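Side-chain contacts in cryptic loci regulator 2 (Schizosaccharomyces pombe 972h-, PDB 5IKJ), which acts upstream of histone deacetylases to promote transcriptional silencing and is required for proper nucleosome positioning at heterochromatic loci: residues S241-E246 / I391-V396; V247-I252 / S313-D318. One frame throughout, in Å; residues are numbered along the deposited sequence.

Contact 1: residues S241-E246 / I391-V396; sequences SYRLGE and INDLCV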
loop_
_atom_site.group_PDB
_atom_site.type_symbol
_atom_site.label_atom_id
_atom_site.label_comp_id
_atom_site.label_asym_id
_atom_site.label_seq_id
_atom_site.Cartn_x
_atom_site.Cartn_y
_atom_site.Cartn_z
ATOM N N SER A 241 -7.214 11.764 -5.831
ATOM C CA SER A 241 -8.324 10.825 -5.737
ATOM C C SER A 241 -8.850 10.821 -4.309
ATOM O O SER A 241 -8.229 11.366 -3.392
ATOM C CB SER A 241 -7.883 9.419 -6.150
ATOM O OG SER A 241 -6.806 8.975 -5.342
ATOM N N TYR A 242 -10.012 10.200 -4.136
ATOM C CA TYR A 242 -10.562 9.935 -2.818
ATOM C C TYR A 242 -10.126 8.551 -2.349
ATOM O O TYR A 242 -9.818 7.665 -3.149
ATOM C CB TYR A 242 -12.086 10.048 -2.839
ATOM C CG TYR A 242 -12.556 11.464 -3.074
ATOM C CD1 TYR A 242 -12.748 12.336 -2.012
ATOM C CD2 TYR A 242 -12.789 11.937 -4.359
ATOM C CE1 TYR A 242 -13.167 13.635 -2.221
ATOM C CE2 TYR A 242 -13.210 13.236 -4.577
ATOM C CZ TYR A 242 -13.397 14.079 -3.505
ATOM O OH TYR A 242 -13.813 15.372 -3.720
ATOM N N ARG A 243 -10.094 8.377 -1.031
ATOM C CA ARG A 243 -9.399 7.254 -0.422
ATOM C C ARG A 243 -10.369 6.348 0.325
ATOM O O ARG A 243 -11.389 6.795 0.857
ATOM C CB ARG A 243 -8.291 7.752 0.513
ATOM C CG ARG A 243 -7.206 8.503 -0.244
ATOM C CD ARG A 243 -6.209 9.200 0.660
ATOM N NE ARG A 243 -5.084 9.718 -0.114
ATOM C CZ ARG A 243 -4.176 10.574 0.348
ATOM N NH1 ARG A 243 -4.251 11.030 1.592
ATOM N NH2 ARG A 243 -3.192 10.980 -0.443
ATOM N N LEU A 244 -10.029 5.063 0.346
ATOM C CA LEU A 244 -10.889 4.048 0.939
ATOM C C LEU A 244 -11.124 4.340 2.414
ATOM O O LEU A 244 -10.173 4.480 3.190
ATOM C CB LEU A 244 -10.249 2.672 0.758
ATOM C CG LEU A 244 -10.078 2.227 -0.696
ATOM C CD1 LEU A 244 -9.222 0.972 -0.788
ATOM C CD2 LEU A 244 -11.433 1.994 -1.346
ATOM N N GLY A 245 -12.395 4.433 2.797
ATOM C CA GLY A 245 -12.768 4.704 4.166
ATOM C C GLY A 245 -13.026 6.158 4.488
ATOM O O GLY A 245 -13.425 6.462 5.619
ATOM N N GLU A 246 -12.818 7.068 3.540
ATOM C CA GLU A 246 -13.031 8.483 3.800
ATOM C C GLU A 246 -14.515 8.824 3.771
ATOM O O GLU A 246 -15.305 8.209 3.048
ATOM C CB GLU A 246 -12.296 9.344 2.774
ATOM C CG GLU A 246 -10.785 9.243 2.833
ATOM C CD GLU A 246 -10.101 10.357 2.065
ATOM O OE1 GLU A 246 -9.206 11.012 2.638
ATOM O OE2 GLU A 246 -10.464 10.583 0.890
ATOM N N ILE A 391 2.126 8.108 5.092
ATOM C CA ILE A 391 3.508 8.477 4.827
ATOM C C ILE A 391 3.670 8.696 3.326
ATOM O O ILE A 391 3.018 8.035 2.506
ATOM C CB ILE A 391 4.480 7.400 5.343
ATOM C CG1 ILE A 391 4.207 6.052 4.664
ATOM C CG2 ILE A 391 4.371 7.273 6.860
ATOM C CD1 ILE A 391 5.210 4.962 5.004
ATOM N N ASN A 392 4.537 9.638 2.958
ATOM C CA ASN A 392 4.769 10.045 1.571
ATOM C C ASN A 392 3.630 10.920 1.065
ATOM O O ASN A 392 3.585 11.240 -0.135
ATOM C CB ASN A 392 4.938 8.841 0.638
ATOM C CG ASN A 392 5.677 9.185 -0.639
ATOM O OD1 ASN A 392 6.683 9.895 -0.615
ATOM N ND2 ASN A 392 5.179 8.685 -1.765
ATOM N N ASP A 393 2.712 11.320 1.938
ATOM C CA ASP A 393 1.539 12.099 1.576
ATOM C C ASP A 393 1.810 13.588 1.794
ATOM O O ASP A 393 2.849 13.986 2.324
ATOM C CB ASP A 393 0.337 11.631 2.403
ATOM C CG ASP A 393 -0.981 12.176 1.895
ATOM O OD1 ASP A 393 -1.033 12.663 0.744
ATOM O OD2 ASP A 393 -1.970 12.114 2.652
ATOM N N LEU A 394 0.856 14.414 1.365
ATOM C CA LEU A 394 0.921 15.860 1.539
ATOM C C LEU A 394 -0.226 16.298 2.438
ATOM O O LEU A 394 -1.385 15.964 2.173
ATOM C CB LEU A 394 0.844 16.579 0.189
ATOM C CG LEU A 394 1.775 16.039 -0.899
ATOM C CD1 LEU A 394 1.488 16.705 -2.235
ATOM C CD2 LEU A 394 3.234 16.230 -0.504
ATOM N N CYS A 395 0.096 17.045 3.495
ATOM C CA CYS A 395 -0.902 17.462 4.469
ATOM C C CYS A 395 -0.694 18.924 4.840
ATOM O O CYS A 395 0.420 19.451 4.775
ATOM C CB CYS A 395 -0.846 16.597 5.736
ATOM S SG CYS A 395 0.606 16.898 6.779
ATOM N N VAL A 396 -1.787 19.569 5.235
ATOM C CA VAL A 396 -1.768 20.945 5.717
ATOM C C VAL A 396 -1.518 20.927 7.218
ATOM O O VAL A 396 -2.038 20.066 7.937
ATOM C CB VAL A 396 -3.094 21.657 5.380
ATOM C CG1 VAL A 396 -3.098 23.085 5.912
ATOM C CG2 VAL A 396 -3.340 21.647 3.876
#

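Contact 2: residues V247-I252 / S313-D318; sequences VVWIDI and SRHPLD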
loop_
_atom_site.group_PDB
_atom_site.type_symbol
_atom_site.label_atom_id
_atom_site.label_comp_id
_atom_site.label_asym_id
_atom_site.label_seq_id
_atom_site.Cartn_x
_atom_site.Cartn_y
_atom_site.Cartn_z
ATOM N N VAL A 247 -14.885 9.820 4.569
ATOM C CA VAL A 247 -16.234 10.370 4.588
ATOM C C VAL A 247 -16.257 11.588 3.677
ATOM O O VAL A 247 -15.450 12.512 3.844
ATOM C CB VAL A 247 -16.661 10.732 6.021
ATOM C CG1 VAL A 247 -17.963 11.522 6.022
ATOM C CG2 VAL A 247 -16.806 9.468 6.859
ATOM N N VAL A 248 -17.175 11.594 2.712
ATOM C CA VAL A 248 -17.203 12.590 1.654
ATOM C C VAL A 248 -18.632 13.100 1.487
ATOM O O VAL A 248 -19.566 12.617 2.126
ATOM C CB VAL A 248 -16.667 12.032 0.319
ATOM C CG1 VAL A 248 -15.285 11.416 0.510
ATOM C CG2 VAL A 248 -17.634 11.004 -0.269
ATOM N N TRP A 249 -18.785 14.091 0.613
ATOM C CA TRP A 249 -20.089 14.568 0.173
ATOM C C TRP A 249 -20.354 14.052 -1.233
ATOM O O TRP A 249 -19.508 14.200 -2.122
ATOM C CB TRP A 249 -20.163 16.095 0.180
ATOM C CG TRP A 249 -20.297 16.707 1.538
ATOM C CD1 TRP A 249 -19.378 17.484 2.180
ATOM C CD2 TRP A 249 -21.421 16.603 2.423
ATOM N NE1 TRP A 249 -19.858 17.869 3.408
ATOM C CE2 TRP A 249 -21.110 17.341 3.581
ATOM C CE3 TRP A 249 -22.659 15.956 2.346
ATOM C CZ2 TRP A 249 -21.990 17.449 4.656
ATOM C CZ3 TRP A 249 -23.531 16.065 3.416
ATOM C CH2 TRP A 249 -23.192 16.806 4.555
ATOM N N ILE A 250 -21.521 13.448 -1.429
ATOM C CA ILE A 250 -21.965 12.999 -2.742
ATOM C C ILE A 250 -22.966 14.005 -3.287
ATOM O O ILE A 250 -23.809 14.527 -2.548
ATOM C CB ILE A 250 -22.577 11.585 -2.666
ATOM C CG1 ILE A 250 -21.490 10.536 -2.422
ATOM C CG2 ILE A 250 -23.366 11.263 -3.926
ATOM C CD1 ILE A 250 -20.375 10.543 -3.446
ATOM N N ASP A 251 -22.872 14.280 -4.586
ATOM C CA ASP A 251 -23.762 15.222 -5.262
ATOM C C ASP A 251 -24.417 14.497 -6.434
ATOM O O ASP A 251 -23.812 14.348 -7.500
ATOM C CB ASP A 251 -23.001 16.463 -5.723
ATOM C CG ASP A 251 -23.906 17.488 -6.379
ATOM O OD1 ASP A 251 -25.124 17.469 -6.106
ATOM O OD2 ASP A 251 -23.398 18.316 -7.165
ATOM N N ILE A 252 -25.651 14.041 -6.229
ATOM C CA ILE A 252 -26.440 13.376 -7.259
ATOM C C ILE A 252 -27.746 14.140 -7.413
ATOM O O ILE A 252 -28.411 14.445 -6.416
ATOM C CB ILE A 252 -26.716 11.902 -6.911
ATOM C CG1 ILE A 252 -25.409 11.145 -6.667
ATOM C CG2 ILE A 252 -27.489 11.225 -8.037
ATOM C CD1 ILE A 252 -25.599 9.819 -5.955
ATOM N N SER A 313 -14.841 18.580 4.284
ATOM C CA SER A 313 -14.644 19.930 4.797
ATOM C C SER A 313 -15.168 21.011 3.862
ATOM O O SER A 313 -15.020 22.198 4.175
ATOM C CB SER A 313 -13.157 20.172 5.075
ATOM O OG SER A 313 -12.367 19.840 3.947
ATOM N N ARG A 314 -15.777 20.643 2.733
ATOM C CA ARG A 314 -16.266 21.651 1.799
ATOM C C ARG A 314 -17.612 22.219 2.234
ATOM O O ARG A 314 -17.841 23.428 2.119
ATOM C CB ARG A 314 -16.367 21.058 0.392
ATOM C CG ARG A 314 -16.849 22.037 -0.676
ATOM C CD ARG A 314 -16.058 23.339 -0.651
ATOM N NE ARG A 314 -16.412 24.231 -1.750
ATOM C CZ ARG A 314 -17.544 24.926 -1.817
ATOM N NH1 ARG A 314 -18.451 24.826 -0.854
ATOM N NH2 ARG A 314 -17.775 25.716 -2.856
ATOM N N HIS A 315 -18.512 21.371 2.734
ATOM C CA HIS A 315 -19.835 21.812 3.145
ATOM C C HIS A 315 -20.078 21.474 4.612
ATOM O O HIS A 315 -19.479 20.533 5.143
ATOM C CB HIS A 315 -20.929 21.161 2.289
ATOM C CG HIS A 315 -20.739 21.349 0.816
ATOM N ND1 HIS A 315 -20.750 22.590 0.216
ATOM C CD2 HIS A 315 -20.542 20.452 -0.179
ATOM C CE1 HIS A 315 -20.563 22.451 -1.084
ATOM N NE2 HIS A 315 -20.434 21.163 -1.350
ATOM N N PRO A 316 -20.952 22.214 5.290
ATOM C CA PRO A 316 -21.246 21.908 6.691
ATOM C C PRO A 316 -22.270 20.794 6.829
ATOM O O PRO A 316 -23.109 20.573 5.953
ATOM C CB PRO A 316 -21.812 23.228 7.224
ATOM C CG PRO A 316 -22.476 23.842 6.034
ATOM C CD PRO A 316 -21.706 23.388 4.813
ATOM N N LEU A 317 -22.190 20.089 7.952
ATOM C CA LEU A 317 -23.225 19.135 8.314
ATOM C C LEU A 317 -24.264 19.818 9.196
ATOM O O LEU A 317 -23.982 20.801 9.887
ATOM C CB LEU A 317 -22.625 17.915 9.022
ATOM C CG LEU A 317 -22.164 18.046 10.476
ATOM C CD1 LEU A 317 -23.293 17.719 11.449
ATOM C CD2 LEU A 317 -20.973 17.133 10.727
ATOM N N ASP A 318 -25.479 19.284 9.162
ATOM C CA ASP A 318 -26.622 19.887 9.833
ATOM C C ASP A 318 -26.840 19.200 11.175
ATOM O O ASP A 318 -26.927 17.969 11.246
ATOM C CB ASP A 318 -27.876 19.788 8.961
ATOM C CG ASP A 318 -29.108 20.380 9.633
ATOM O OD1 ASP A 318 -28.968 21.003 10.706
ATOM O OD2 ASP A 318 -30.216 20.229 9.076
#

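Contact 1: residues S241-E246 / I391-V396
R243 sets off with CG anti to its own carbonyl carbon (chi1 -64°), then runs extended to NE, which carries its guanidinium toward D393, whose CA lies 12.1 Å from the CA of R243. D393 answers from the opposite direction, its CG anti to the backbone N (chi1 -168°). The grip is end-on and two-pronged: NH1 of R243 lies 2.7 Å from OD2 of D393, and NH2 lies 3.0 Å from OD1, the second bond being straighter. OD1 lies in the guanidinium plane and OD2 slightly off it, yet both oxygens are met from above the carboxylate plane because the two flat groups are turned 64° apart. OD1 of D393 has its strongest polar partner in R462, while R243 also reaches the carbonyls of D234 and K388. An alanine here is likely to leave the buried D393 carboxylate with R462 as its remaining arginine partner, and those two carbonyls without these donors. The base of R243 is fixed too: its backbone N lies 2.9 Å from OE2 of E246, and its O accepts a hydrogen bond from the backbone N of E246 at 3.1 Å. The latter bond closes a type II beta turn with G245 at its third position, and the former braces it. The arrangement is a buried bidentate salt bridge tying the loop after helix 214-237 to the residue just before strand 394-397, in the Clr2 family region.

Contact 2: residues V247-I252 / S313-D318
W249 and H315 meet in two ways, through their rings and through an indole-to-carbonyl hydrogen bond. The edge of the imidazole points at the face of the indole five-membered ring, with centroids 5.3 Å apart and planes at 67°, an edge-to-face (T-shaped) pair. CB of H315 lies over an indole face, 4.0 Å from the five-membered-ring centroid, which meets the geometry of a CH-pi contact; the methylene sits toward the rim, 3.6 Å from NE1 of W249. That same nitrogen donates to the backbone O of H315 at 3.2 Å. The bond is bent, 142° at the hydrogen, and the donor stands well above the carbonyl plane, not on a lone pair. Farther along the benzo ring, CZ2 of W249 lies 3.6 Å from O of P316. CB of L317 follows at 4.4 Å from CZ2, a looser apolar contact, while CA of L317 lies near the indole plane at the ring edge.

What sets these groups is local. CG of W249 is anti to its carbonyl carbon (chi1 -75°), which swings the indole off strand 247-252 to the loop. Within that loop, CG of R314 lies over the centre of one imidazole face, 3.7 Å above the plane. E310 pairs with the W249 backbone and also accepts a weak hydrogen bond from NE2 of H315.

W312 stacks on the indole and H324 meets it edge-to-face. The loop, running from strand 309-311 to helix 325-330, thus folds back over strand 247-252, which lies between strands 255-266 and 309-311 in an antiparallel sheet whose order is consistent with an SH3-like barrel.

Contact 1 is the more central and the fully buried one, about 12 Å from the chain centre to its own centre; contact 2 lies about 27 Å out and is only partly buried. The chemistry follows that placement: charge paired with charge inside contact 1, aromatic rings and a backbone carbonyl in contact 2. Their elements adjoin, since 241-246 leads straight into strand 247-252, while the second segments lie in different places, one entering strand 394-397 and the other after strand 309-311. Along the chain, contact 2 is nested within the loop closed by contact 1. The centres are about 17 Å apart, and packing of Y242 CD1 on V248 CG1 at 3.7 Å joins them.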